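MxaA (Stigmatella aurantiaca, PDB 4W4T) reduces, through its NADPH-dependent terminal reductase domain, the carrier-bound product of the myxalamid PKS-NRPS pathway, releasing it from the assembly line, probably as a primary alcohol. Local coordinates at residues 58-63 / 83-88; 65-70 / 285-290; 146-151 / 185-190; 165-170 / 222-227; 239-244 / 305-310. All coordinates share one frame; numbering follows the deposited sequence.

Interaction 1. Residues 58-63 / 83-88; sequences ILLTGA and IYCLVR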
# COMPACT_ATOMS: atom_id res chain seq x y z
N ILE A 58 26.53 3.56 27.68
CA ILE A 58 26.00 2.70 26.64
C ILE A 58 25.23 3.52 25.62
O ILE A 58 24.43 4.38 25.98
CB ILE A 58 25.07 1.61 27.24
CG1 ILE A 58 25.90 0.61 28.05
CG2 ILE A 58 24.26 0.95 26.13
CD1 ILE A 58 25.08 -0.44 28.83
N LEU A 59 25.47 3.26 24.33
CA LEU A 59 24.65 3.87 23.30
C LEU A 59 23.57 2.90 22.83
O LEU A 59 23.87 1.79 22.39
CB LEU A 59 25.49 4.32 22.11
CG LEU A 59 24.66 4.88 20.95
CD1 LEU A 59 24.01 6.21 21.30
CD2 LEU A 59 25.51 5.02 19.68
N LEU A 60 22.31 3.33 22.92
CA LEU A 60 21.19 2.53 22.42
C LEU A 60 20.58 3.20 21.21
O LEU A 60 20.21 4.36 21.24
CB LEU A 60 20.12 2.35 23.51
CG LEU A 60 18.85 1.58 23.11
CD1 LEU A 60 19.19 0.15 22.66
CD2 LEU A 60 17.86 1.57 24.28
N THR A 61 20.46 2.45 20.12
CA THR A 61 19.65 2.93 19.01
C THR A 61 18.30 2.22 19.07
O THR A 61 18.20 1.04 19.44
CB THR A 61 20.34 2.70 17.63
OG1 THR A 61 20.55 1.31 17.40
CG2 THR A 61 21.68 3.40 17.56
N GLY A 62 17.25 2.95 18.70
CA GLY A 62 15.94 2.37 18.56
C GLY A 62 15.08 2.51 19.81
O GLY A 62 14.08 1.81 19.94
N ALA A 63 15.45 3.43 20.70
CA ALA A 63 14.69 3.65 21.93
C ALA A 63 13.24 4.09 21.70
O ALA A 63 12.42 4.00 22.62
CB ALA A 63 15.40 4.67 22.82
N ILE A 83 22.62 5.63 29.83
CA ILE A 83 22.17 5.10 28.54
C ILE A 83 21.93 6.23 27.56
O ILE A 83 20.89 6.89 27.61
CB ILE A 83 20.87 4.25 28.66
CG1 ILE A 83 20.93 3.29 29.86
CG2 ILE A 83 20.60 3.52 27.34
CD1 ILE A 83 22.03 2.24 29.79
N TYR A 84 22.89 6.44 26.67
CA TYR A 84 22.73 7.39 25.58
C TYR A 84 21.76 6.82 24.55
O TYR A 84 21.97 5.71 24.08
CB TYR A 84 24.07 7.71 24.93
CG TYR A 84 25.00 8.51 25.81
CD1 TYR A 84 25.65 7.94 26.90
CD2 TYR A 84 25.25 9.85 25.54
CE1 TYR A 84 26.51 8.69 27.70
CE2 TYR A 84 26.10 10.61 26.33
CZ TYR A 84 26.73 10.02 27.41
OH TYR A 84 27.58 10.79 28.18
N CYS A 85 20.74 7.59 24.20
CA CYS A 85 19.72 7.14 23.26
C CYS A 85 19.63 8.01 22.01
O CYS A 85 19.20 9.15 22.08
CB CYS A 85 18.36 7.09 23.93
SG CYS A 85 18.29 5.90 25.28
N LEU A 86 19.98 7.45 20.87
CA LEU A 86 19.90 8.17 19.61
C LEU A 86 18.44 8.43 19.26
O LEU A 86 17.63 7.51 19.26
CB LEU A 86 20.59 7.38 18.50
CG LEU A 86 20.81 8.12 17.18
CD1 LEU A 86 21.93 9.14 17.32
CD2 LEU A 86 21.12 7.12 16.09
N VAL A 87 18.09 9.68 18.98
CA VAL A 87 16.70 10.04 18.73
C VAL A 87 16.60 11.26 17.81
O VAL A 87 17.32 12.24 17.99
CB VAL A 87 15.94 10.32 20.06
CG1 VAL A 87 16.65 11.43 20.86
CG2 VAL A 87 14.49 10.67 19.80
N ARG A 88 15.72 11.18 16.82
CA ARG A 88 15.41 12.32 15.96
C ARG A 88 14.58 13.35 16.70
O ARG A 88 13.44 13.07 17.08
CB ARG A 88 14.65 11.88 14.70
CG ARG A 88 15.39 10.94 13.78
CD ARG A 88 14.53 10.51 12.59
NE ARG A 88 14.25 11.61 11.67
CZ ARG A 88 13.05 12.14 11.47
NH1 ARG A 88 12.00 11.68 12.14
NH2 ARG A 88 12.90 13.14 10.61
O HOH W 1 17.60 5.37 20.77
O HOH W 2 16.34 5.87 17.90

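Interaction 2. Residues 65-70 / 285-290; sequences GFLGAF and TPVDYV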
# COMPACT_ATOMS: atom_id res chain seq x y z
N GLY A 65 11.21 2.73 19.43
CA GLY A 65 10.44 1.63 18.86
C GLY A 65 9.91 0.68 19.93
O GLY A 65 10.02 0.97 21.12
N PHE A 66 9.36 -0.46 19.52
CA PHE A 66 8.68 -1.37 20.44
C PHE A 66 9.70 -2.16 21.27
O PHE A 66 9.77 -2.00 22.49
CB PHE A 66 7.74 -2.30 19.65
CG PHE A 66 7.07 -3.36 20.49
CD1 PHE A 66 6.32 -3.01 21.61
CD2 PHE A 66 7.15 -4.69 20.13
CE1 PHE A 66 5.68 -3.99 22.37
CE2 PHE A 66 6.53 -5.68 20.89
CZ PHE A 66 5.79 -5.32 22.01
N LEU A 67 10.50 -3.00 20.62
CA LEU A 67 11.59 -3.69 21.33
C LEU A 67 12.49 -2.72 22.08
O LEU A 67 12.90 -2.97 23.21
CB LEU A 67 12.43 -4.52 20.36
CG LEU A 67 13.61 -5.27 20.99
CD1 LEU A 67 13.16 -6.19 22.12
CD2 LEU A 67 14.32 -6.06 19.91
N GLY A 68 12.80 -1.59 21.43
CA GLY A 68 13.69 -0.60 22.02
C GLY A 68 13.25 -0.08 23.37
O GLY A 68 14.09 0.16 24.24
N ALA A 69 11.95 0.11 23.55
CA ALA A 69 11.41 0.56 24.84
C ALA A 69 11.75 -0.42 25.96
O ALA A 69 12.20 -0.03 27.03
CB ALA A 69 9.90 0.75 24.74
N PHE A 70 11.55 -1.71 25.70
CA PHE A 70 11.79 -2.73 26.70
C PHE A 70 13.28 -2.91 26.94
O PHE A 70 13.72 -3.07 28.07
CB PHE A 70 11.12 -4.05 26.28
CG PHE A 70 9.63 -3.97 26.27
CD1 PHE A 70 8.96 -3.44 25.18
CD2 PHE A 70 8.90 -4.39 27.37
CE1 PHE A 70 7.58 -3.34 25.17
CE2 PHE A 70 7.52 -4.29 27.38
CZ PHE A 70 6.85 -3.78 26.28
N THR A 285 7.13 -14.80 19.98
CA THR A 285 8.16 -14.60 20.99
C THR A 285 7.91 -13.31 21.75
O THR A 285 8.15 -12.22 21.23
CB THR A 285 9.55 -14.54 20.33
OG1 THR A 285 9.72 -15.65 19.44
CG2 THR A 285 10.64 -14.57 21.38
N PRO A 286 7.39 -13.42 22.99
CA PRO A 286 7.04 -12.22 23.75
C PRO A 286 8.22 -11.25 23.93
O PRO A 286 9.34 -11.68 24.19
CB PRO A 286 6.60 -12.78 25.09
CG PRO A 286 6.01 -14.14 24.74
CD PRO A 286 6.93 -14.66 23.67
N VAL A 287 7.94 -9.96 23.83
CA VAL A 287 9.00 -8.93 23.87
C VAL A 287 9.79 -8.94 25.19
O VAL A 287 10.99 -8.62 25.19
CB VAL A 287 8.42 -7.53 23.61
CG1 VAL A 287 7.54 -7.06 24.78
CG2 VAL A 287 9.57 -6.53 23.33
N ASP A 288 9.16 -9.35 26.30
CA ASP A 288 9.90 -9.40 27.57
C ASP A 288 10.97 -10.50 27.56
O ASP A 288 12.03 -10.34 28.18
CB ASP A 288 8.97 -9.56 28.79
CG ASP A 288 7.86 -10.61 28.60
OD1 ASP A 288 7.27 -10.67 27.51
OD2 ASP A 288 7.57 -11.34 29.58
N TYR A 289 10.76 -11.57 26.81
CA TYR A 289 11.81 -12.56 26.65
C TYR A 289 12.95 -12.05 25.75
O TYR A 289 14.12 -12.26 26.06
CB TYR A 289 11.26 -13.87 26.09
CG TYR A 289 12.34 -14.85 25.71
CD1 TYR A 289 13.13 -15.47 26.70
CD2 TYR A 289 12.59 -15.16 24.38
CE1 TYR A 289 14.11 -16.36 26.35
CE2 TYR A 289 13.57 -16.06 24.03
CZ TYR A 289 14.33 -16.65 25.02
OH TYR A 289 15.31 -17.54 24.66
N VAL A 290 12.60 -11.43 24.62
CA VAL A 290 13.62 -10.94 23.71
C VAL A 290 14.50 -9.91 24.40
O VAL A 290 15.73 -10.02 24.37
CB VAL A 290 13.02 -10.33 22.44
CG1 VAL A 290 14.12 -9.85 21.52
CG2 VAL A 290 12.14 -11.36 21.74

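Interaction 3. Residues 146-151 / 185-190; sequences IYHNGA and LHYVST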
# COMPACT_ATOMS: atom_id res chain seq x y z
N ILE A 146 27.72 -0.48 22.63
CA ILE A 146 26.60 -0.12 21.75
C ILE A 146 25.59 -1.26 21.63
O ILE A 146 25.95 -2.39 21.34
CB ILE A 146 27.10 0.23 20.33
CG1 ILE A 146 28.07 1.42 20.39
CG2 ILE A 146 25.91 0.58 19.42
CD1 ILE A 146 29.05 1.46 19.25
N TYR A 147 24.32 -0.94 21.87
CA TYR A 147 23.22 -1.84 21.55
C TYR A 147 22.52 -1.26 20.32
O TYR A 147 21.82 -0.25 20.41
CB TYR A 147 22.25 -1.99 22.72
CG TYR A 147 22.84 -2.75 23.90
CD1 TYR A 147 23.84 -2.20 24.68
CD2 TYR A 147 22.38 -4.02 24.24
CE1 TYR A 147 24.39 -2.88 25.76
CE2 TYR A 147 22.92 -4.71 25.32
CZ TYR A 147 23.93 -4.13 26.07
OH TYR A 147 24.46 -4.81 27.16
N HIS A 148 22.73 -1.89 19.17
CA HIS A 148 22.19 -1.37 17.92
C HIS A 148 20.87 -2.07 17.54
O HIS A 148 20.86 -3.15 16.95
CB HIS A 148 23.25 -1.49 16.81
CG HIS A 148 22.78 -0.96 15.48
ND1 HIS A 148 21.90 0.09 15.37
CD2 HIS A 148 23.06 -1.36 14.22
CE1 HIS A 148 21.66 0.33 14.09
NE2 HIS A 148 22.34 -0.54 13.38
N ASN A 149 19.76 -1.44 17.92
CA ASN A 149 18.42 -1.97 17.68
C ASN A 149 17.61 -1.05 16.75
O ASN A 149 16.44 -1.30 16.47
CB ASN A 149 17.67 -2.16 19.01
CG ASN A 149 16.25 -2.66 18.82
OD1 ASN A 149 16.00 -3.60 18.07
ND2 ASN A 149 15.30 -1.99 19.46
N GLY A 150 18.24 0.01 16.25
CA GLY A 150 17.56 0.95 15.37
C GLY A 150 17.54 0.40 13.96
O GLY A 150 18.53 -0.18 13.52
N ALA A 151 16.42 0.58 13.27
CA ALA A 151 16.23 0.09 11.91
C ALA A 151 14.90 0.56 11.36
O ALA A 151 13.97 0.82 12.12
CB ALA A 151 16.30 -1.43 11.85
N LEU A 185 29.81 -4.28 20.40
CA LEU A 185 28.57 -4.04 19.71
C LEU A 185 27.61 -5.21 19.88
O LEU A 185 27.92 -6.33 19.52
CB LEU A 185 28.83 -3.80 18.23
CG LEU A 185 27.55 -3.84 17.38
CD1 LEU A 185 26.66 -2.65 17.70
CD2 LEU A 185 27.91 -3.90 15.92
N HIS A 186 26.45 -4.94 20.45
CA HIS A 186 25.42 -5.96 20.55
C HIS A 186 24.38 -5.64 19.49
O HIS A 186 23.62 -4.68 19.62
CB HIS A 186 24.86 -6.01 21.96
CG HIS A 186 25.93 -6.11 22.99
ND1 HIS A 186 26.69 -7.26 23.14
CD2 HIS A 186 26.47 -5.20 23.83
CE1 HIS A 186 27.61 -7.05 24.06
NE2 HIS A 186 27.49 -5.81 24.50
N TYR A 187 24.42 -6.42 18.41
CA TYR A 187 23.66 -6.07 17.21
C TYR A 187 22.34 -6.84 17.14
O TYR A 187 22.34 -8.06 17.13
CB TYR A 187 24.50 -6.32 15.96
CG TYR A 187 23.69 -6.11 14.70
CD1 TYR A 187 23.08 -4.89 14.46
CD2 TYR A 187 23.51 -7.14 13.79
CE1 TYR A 187 22.31 -4.69 13.32
CE2 TYR A 187 22.75 -6.94 12.64
CZ TYR A 187 22.15 -5.72 12.42
OH TYR A 187 21.38 -5.52 11.30
N VAL A 188 21.23 -6.11 17.08
CA VAL A 188 19.93 -6.74 16.91
C VAL A 188 19.61 -6.91 15.43
O VAL A 188 19.27 -5.96 14.72
CB VAL A 188 18.82 -5.97 17.62
CG1 VAL A 188 17.50 -6.75 17.54
CG2 VAL A 188 19.22 -5.75 19.11
N SER A 189 19.74 -8.15 14.96
CA SER A 189 19.46 -8.50 13.57
C SER A 189 18.02 -8.98 13.42
O SER A 189 17.08 -8.29 13.84
CB SER A 189 20.42 -9.57 13.07
OG SER A 189 20.18 -9.89 11.71
N THR A 190 17.83 -10.16 12.84
CA THR A 190 16.48 -10.70 12.69
C THR A 190 16.56 -12.09 12.09
O THR A 190 17.47 -12.37 11.32
CB THR A 190 15.59 -9.81 11.80
OG1 THR A 190 14.34 -10.46 11.55
CG2 THR A 190 16.26 -9.53 10.46
O HOH W 3 19.15 -2.89 14.28

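Interaction 4. Residues 165-170 / 222-227; sequences ANVLGT and KWVAEK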
# COMPACT_ATOMS: atom_id res chain seq x y z
N ALA A 165 18.90 3.50 6.44
CA ALA A 165 18.73 3.23 7.87
C ALA A 165 19.37 1.91 8.29
O ALA A 165 19.99 1.83 9.36
CB ALA A 165 17.27 3.24 8.25
N ASN A 166 19.22 0.87 7.47
CA ASN A 166 19.64 -0.46 7.89
C ASN A 166 21.05 -0.81 7.48
O ASN A 166 21.81 -1.38 8.26
CB ASN A 166 18.64 -1.51 7.36
CG ASN A 166 17.26 -1.31 7.94
OD1 ASN A 166 17.06 -0.44 8.79
ND2 ASN A 166 16.29 -2.09 7.47
N VAL A 167 21.43 -0.43 6.26
CA VAL A 167 22.75 -0.78 5.78
C VAL A 167 23.74 0.32 6.17
O VAL A 167 24.70 0.06 6.89
CB VAL A 167 22.79 -1.00 4.25
CG1 VAL A 167 24.22 -1.29 3.81
CG2 VAL A 167 21.85 -2.16 3.85
N LEU A 168 23.50 1.55 5.72
CA LEU A 168 24.46 2.61 6.03
C LEU A 168 24.45 2.94 7.53
O LEU A 168 25.51 3.19 8.13
CB LEU A 168 24.18 3.85 5.19
CG LEU A 168 24.22 3.61 3.67
CD1 LEU A 168 24.10 4.94 2.95
CD2 LEU A 168 25.49 2.87 3.24
N GLY A 169 23.27 2.87 8.16
CA GLY A 169 23.18 3.12 9.58
C GLY A 169 24.04 2.15 10.38
O GLY A 169 24.74 2.54 11.31
N THR A 170 24.01 0.88 9.99
CA THR A 170 24.82 -0.13 10.65
C THR A 170 26.30 0.14 10.36
O THR A 170 27.15 0.03 11.24
CB THR A 170 24.41 -1.54 10.20
OG1 THR A 170 23.06 -1.79 10.62
CG2 THR A 170 25.33 -2.59 10.82
N LYS A 222 18.56 -6.31 5.96
CA LYS A 222 19.07 -6.84 7.22
C LYS A 222 20.16 -7.89 6.96
O LYS A 222 21.10 -8.03 7.73
CB LYS A 222 17.94 -7.42 8.07
CG LYS A 222 16.95 -6.37 8.59
CD LYS A 222 17.58 -5.36 9.57
CE LYS A 222 17.82 -5.98 10.96
NZ LYS A 222 18.19 -4.94 11.99
N TRP A 223 20.03 -8.61 5.85
CA TRP A 223 21.08 -9.54 5.45
C TRP A 223 22.39 -8.77 5.22
O TRP A 223 23.45 -9.14 5.73
CB TRP A 223 20.67 -10.28 4.18
CG TRP A 223 21.67 -11.26 3.66
CD1 TRP A 223 21.72 -12.61 3.92
CD2 TRP A 223 22.74 -10.99 2.75
NE1 TRP A 223 22.77 -13.18 3.23
CE2 TRP A 223 23.41 -12.21 2.51
CE3 TRP A 223 23.21 -9.83 2.12
CZ2 TRP A 223 24.52 -12.31 1.66
CZ3 TRP A 223 24.30 -9.92 1.27
CH2 TRP A 223 24.95 -11.15 1.06
N VAL A 224 22.31 -7.70 4.45
CA VAL A 224 23.49 -6.89 4.19
C VAL A 224 24.08 -6.32 5.50
O VAL A 224 25.30 -6.37 5.73
CB VAL A 224 23.15 -5.74 3.21
CG1 VAL A 224 24.34 -4.83 3.01
CG2 VAL A 224 22.71 -6.33 1.88
N ALA A 225 23.21 -5.78 6.35
CA ALA A 225 23.67 -5.24 7.64
C ALA A 225 24.42 -6.30 8.45
O ALA A 225 25.50 -6.03 9.00
CB ALA A 225 22.50 -4.69 8.44
N GLU A 226 23.87 -7.51 8.51
CA GLU A 226 24.53 -8.53 9.32
C GLU A 226 25.86 -8.94 8.70
O GLU A 226 26.81 -9.23 9.43
CB GLU A 226 23.63 -9.76 9.51
CG GLU A 226 23.90 -10.49 10.83
CD GLU A 226 23.21 -11.83 10.89
OE1 GLU A 226 22.06 -11.89 11.35
OE2 GLU A 226 23.83 -12.82 10.45
N LYS A 227 25.95 -8.95 7.37
CA LYS A 227 27.25 -9.18 6.71
C LYS A 227 28.29 -8.15 7.13
O LYS A 227 29.45 -8.50 7.41
CB LYS A 227 27.09 -9.16 5.19
CG LYS A 227 26.25 -10.31 4.63
CD LYS A 227 27.01 -11.62 4.68
CE LYS A 227 27.91 -11.77 3.47
NZ LYS A 227 28.59 -13.10 3.50
O HOH W 4 19.86 -3.03 10.79

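Interaction 5. Residues 239-244 / 305-310; sequences VTILRP and GQTYHL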
# COMPACT_ATOMS: atom_id res chain seq x y z
N VAL A 239 31.59 -8.47 19.03
CA VAL A 239 30.21 -8.35 18.57
C VAL A 239 29.38 -9.51 19.09
O VAL A 239 29.86 -10.63 19.14
CB VAL A 239 30.13 -8.35 17.03
CG1 VAL A 239 28.71 -8.43 16.57
CG2 VAL A 239 30.82 -7.10 16.44
N THR A 240 28.14 -9.23 19.47
CA THR A 240 27.14 -10.29 19.63
C THR A 240 26.06 -10.05 18.58
O THR A 240 25.68 -8.91 18.30
CB THR A 240 26.54 -10.33 21.06
OG1 THR A 240 25.61 -9.25 21.23
CG2 THR A 240 27.62 -10.20 22.09
N ILE A 241 25.60 -11.13 17.96
CA ILE A 241 24.54 -11.02 16.96
C ILE A 241 23.29 -11.71 17.45
O ILE A 241 23.28 -12.92 17.64
CB ILE A 241 24.97 -11.60 15.61
CG1 ILE A 241 26.19 -10.81 15.10
CG2 ILE A 241 23.81 -11.58 14.61
CD1 ILE A 241 26.78 -11.36 13.80
N LEU A 242 22.24 -10.93 17.66
CA LEU A 242 20.98 -11.40 18.23
C LEU A 242 19.90 -11.33 17.17
O LEU A 242 19.63 -10.26 16.64
CB LEU A 242 20.61 -10.55 19.44
CG LEU A 242 21.84 -10.45 20.34
CD1 LEU A 242 22.00 -9.09 20.99
CD2 LEU A 242 21.80 -11.55 21.36
N ARG A 243 19.27 -12.48 16.87
CA ARG A 243 18.24 -12.55 15.85
C ARG A 243 16.89 -12.88 16.48
O ARG A 243 16.59 -14.05 16.73
CB ARG A 243 18.57 -13.62 14.80
CG ARG A 243 19.86 -13.45 14.04
CD ARG A 243 20.08 -14.69 13.15
NE ARG A 243 21.19 -14.56 12.21
CZ ARG A 243 21.80 -15.58 11.62
NH1 ARG A 243 21.43 -16.83 11.89
NH2 ARG A 243 22.78 -15.36 10.75
N PRO A 244 16.07 -11.86 16.75
CA PRO A 244 14.73 -12.11 17.28
C PRO A 244 13.83 -12.75 16.23
O PRO A 244 14.02 -12.48 15.06
CB PRO A 244 14.22 -10.71 17.64
CG PRO A 244 15.47 -9.86 17.73
CD PRO A 244 16.37 -10.42 16.68
N GLY A 305 31.33 -12.87 19.43
CA GLY A 305 31.50 -13.58 18.18
C GLY A 305 30.35 -14.54 17.88
O GLY A 305 30.32 -15.13 16.81
N GLN A 306 29.41 -14.67 18.81
CA GLN A 306 28.37 -15.69 18.67
C GLN A 306 27.06 -15.13 18.12
O GLN A 306 26.85 -13.92 18.11
CB GLN A 306 28.10 -16.38 20.00
CG GLN A 306 29.34 -16.93 20.69
CD GLN A 306 30.22 -17.73 19.76
OE1 GLN A 306 29.79 -18.73 19.17
NE2 GLN A 306 31.45 -17.28 19.59
N THR A 307 26.17 -16.04 17.69
CA THR A 307 24.87 -15.68 17.15
C THR A 307 23.79 -16.42 17.92
O THR A 307 23.95 -17.60 18.22
CB THR A 307 24.79 -16.02 15.63
OG1 THR A 307 25.72 -15.19 14.92
CG2 THR A 307 23.37 -15.82 15.06
N TYR A 308 22.70 -15.73 18.28
CA TYR A 308 21.62 -16.36 19.03
C TYR A 308 20.27 -16.12 18.38
O TYR A 308 19.97 -15.03 17.90
CB TYR A 308 21.61 -15.86 20.47
CG TYR A 308 22.92 -16.16 21.17
CD1 TYR A 308 23.13 -17.39 21.78
CD2 TYR A 308 23.95 -15.22 21.18
CE1 TYR A 308 24.34 -17.68 22.40
CE2 TYR A 308 25.16 -15.50 21.80
CZ TYR A 308 25.35 -16.73 22.41
OH TYR A 308 26.55 -17.01 23.02
N HIS A 309 19.46 -17.17 18.36
CA HIS A 309 18.11 -17.08 17.85
C HIS A 309 17.15 -16.85 18.99
O HIS A 309 16.90 -17.75 19.80
CB HIS A 309 17.74 -18.34 17.07
CG HIS A 309 18.43 -18.45 15.75
ND1 HIS A 309 18.50 -19.63 15.04
CD2 HIS A 309 19.09 -17.52 15.01
CE1 HIS A 309 19.16 -19.42 13.91
NE2 HIS A 309 19.53 -18.15 13.87
N LEU A 310 16.62 -15.64 19.07
CA LEU A 310 15.71 -15.31 20.16
C LEU A 310 14.29 -15.57 19.69
O LEU A 310 13.54 -14.65 19.36
CB LEU A 310 15.90 -13.86 20.61
CG LEU A 310 17.35 -13.55 20.98
CD1 LEU A 310 17.48 -12.14 21.57
CD2 LEU A 310 17.91 -14.60 21.93

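Interaction 1. Residues 58-63 / 83-88
Leu60 is held at both its backbone polar atoms by the neighbouring strand: its N donates to Tyr84 O at 2.7 Å in an almost straight bond (175°), and its O accepts from Leu86 N at 3.1 Å. One step earlier, Tyr84 N reaches Ile58 O at 2.7 Å, but bent at the hydrogen to 135°. Leu60 O has a second donor, a water at 2.8 Å, which also donates to Leu86 O and accepts from Ala63 N, tying the two strands together. Another water links Leu86 O to Gly62 N. The side-chain hydroxyls look elsewhere: Thr61 OG1 to His148, Tyr84 OH to Arg82. On the face carrying Ile58, Leu60 and Cys85, Ile83 sets CG2 anti to the backbone N and CG1 beside it (chi1 -44°), which puts CG2 4.0 Å from Leu60 CB and CD1 4.0 Å from Ile58 CB. With an alanine here both branches go, and a gap would probably open between Ile58, Leu60 and the helix residues Leu72 and Leu75. Strand 57-61, helix 66-78 and strand 82-87 form the beta-alpha-beta crossover of a Rossmann fold, whose strand ends lead to the NADPH-binding residues Thr64 and Arg88.

Interaction 2. Residues 65-70 / 285-290
Phe66 and Leu67 both hold CG anti to the backbone N (chi1 176° and 179°), which brings the ring of the one and CD1 of the other up against Val287, while Phe70 sets CG beside its N and presents a ring face. The packing joins the start of helix 66-78, the helix that follows the nucleotide-binding turn of the Rossmann fold, to the first turn of helix 287-298. Val287 is the residue on which these three side chains converge. With CG1 lodged between N and the carbonyl carbon (chi1 69°), its two methyls share the two rings. CG1 stands 3.6 Å from the centroid of the Phe70 ring, almost on the ring normal, a CH-pi contact. It also lies 3.7 Å from Phe66 CZ. CG2 passes over a face of the Phe66 ring, meets Phe70 CD1 at 3.7 Å and lies also against Leu67. The whole contact is apolar. Phe66 and Leu67 are also residues at which NADPH binds, so the same turn serves cofactor and core; beyond them, Tyr106 meets the Phe66 ring edge-to-face. Leu67 CD1 lies 3.8 Å from both Val287 CG2 and Val290 CG1.

Interaction 3. Residues 146-151 / 185-190
His186 N donates to Ile146 O at 2.7 Å in a nearly straight bond (176°), the shortest polar link between these two parallel strands. The ladder continues with His148 N to His186 O at 3.0 Å and Val188 N to His148 O at 3.0 Å, both with the donor tilted from the carbonyl plane. On each face one aromatic pair runs side by side. Tyr147 and His186 point the same way, and CD2 of the histidine rides 3.5 Å above the tyrosine ring plane, offset toward its rim; the planes meet obliquely at 42°. The phenol ends on Ser298 and His186 ND1 on Thr240, so both rings have polar anchors outside the pair. Across the sheet, CG of His148 stands anti to the backbone N (chi1 -179°), which lays the imidazole beside Tyr187, its CD2 3.5 Å from Tyr187 CE1 at the edge of that ring. Thr61 OG1 holds His148 ND1 and Thr170 OG1 holds NE2, and two such bonds fix the rotation of the imidazole. Leu185 CD1 fills in behind, 3.7 Å from both Ile146 CG2 and His148 CB. Past the last bond, Asn149 OD1 touches Val188 CG1 at 3.5 Å, and a water lies between Gly150 O and Val188 O where the strands separate. Linked through helix 159-177, the strands form a right-handed beta-alpha-beta unit of the Rossmann fold typical of short-chain dehydrogenases; the loop after strand 145-148 carries Asn149 and Ala151, which bind NADPH.

Interaction 4. Residues 165-170 / 222-227
Lys222, at the head of the second segment, crosses Asn166 with the middle of its chain, CD lying 4.1 Å from Asn166 ND2. Bends at chi2 and chi3 (-64° and -75°) turn this side chain back past segment 165-170 and carry NZ to Val188 O and to a water at 2.8 Å, which makes a weak further bond to Thr170 OG1. Lys222 and Tyr218, both NADPH-binding, have the Tyr-x-x-x-Lys spacing of short-chain dehydrogenases. Asn166 is itself steadied by polar partners elsewhere, OD1 on Leu152 N and ND2 on Ser221. Val224 supplies the apolar part: its CG1 sits 3.6 Å from Val167 CG1, nearly as close to CG2, and touches both methyls of the facing valine. Ala225 makes the tightest fit, its CB 3.4 Å from Asn166 O and 3.7 Å from Thr170 OG1; so small a side chain lets the helix axes approach to 8.2 Å. Thr170 OG1 donates back to Asn166 O at 2.7 Å, within its own helix. A valine at Thr170 keeps the bulk but would probably leave both Asn166 O and His148 NE2 without their hydroxyl partner. Helices 159-177 and 217-234 run nearly parallel here, 14° apart, with Thr170 and Ala225 resting on Tyr187 of strand 185-188 and helix 28-35 covering Val224.

Interaction 5. Residues 239-244 / 305-310
Arg243 NH1 donates to His309 NE2 at 3.0 Å, linking two side chains that run alongside each other from a parallel strand pair of the Rossmann sheet. The partner lies in both the guanidinium plane and the imidazole plane, which are 23° apart, so the groups are almost coplanar. Thr307 CG2 rests over one guanidinium face, 3.8 Å from Arg243 CZ, while Arg243 CD lies at the edge of the histidine ring. Extended from CG to NE (chi2 174°, chi3 171°), the arginine chain carries the guanidinium out alongside His309. A second shell fixes both ends: Glu226 makes a salt bridge to Arg243 NH2, Asp380 O holds His309 ND1, and Arg230 takes Thr307 OG1. The carboxylate of Glu226 probably offsets the closeness of the two arginines. Beneath them runs the backbone ladder that sets the register, with Tyr308 N on Ile241 O at 2.9 Å and Arg243 N on Tyr308 O at 2.8 Å. On the other face Leu242 CB packs 4.1 Å from Leu310 CD1, under helix 287-298. At the far end Leu310 N reaches Arg243 O at 2.8 Å from above the carbonyl plane, and Pro244, which lacks an N-H, offers CA to Leu310 O at 3.5 Å.

How the interactions relate
All five contacts are buried, with an exposed fringe at Gly305 in interaction 5. Interactions 1, 3 and 5 are parallel strand pairs of one sheet and differ mainly in what flanks their ladders: mostly aliphatic side chains in the first, aromatic and imidazole rings in the third, a charged arginine with its histidine in the fifth. Interactions 1 and 3 share a seam, since strands 57-61 and 145-148 are neighbours. Interactions 2 and 4 join helices, the former wholly apolar, the latter mixing valines with polar groups. Interaction 4 bridges interactions 3 and 5 through a single carboxylate. Interactions 1 to 4 all contain NADPH-binding residues; interaction 5 contains none of those identified.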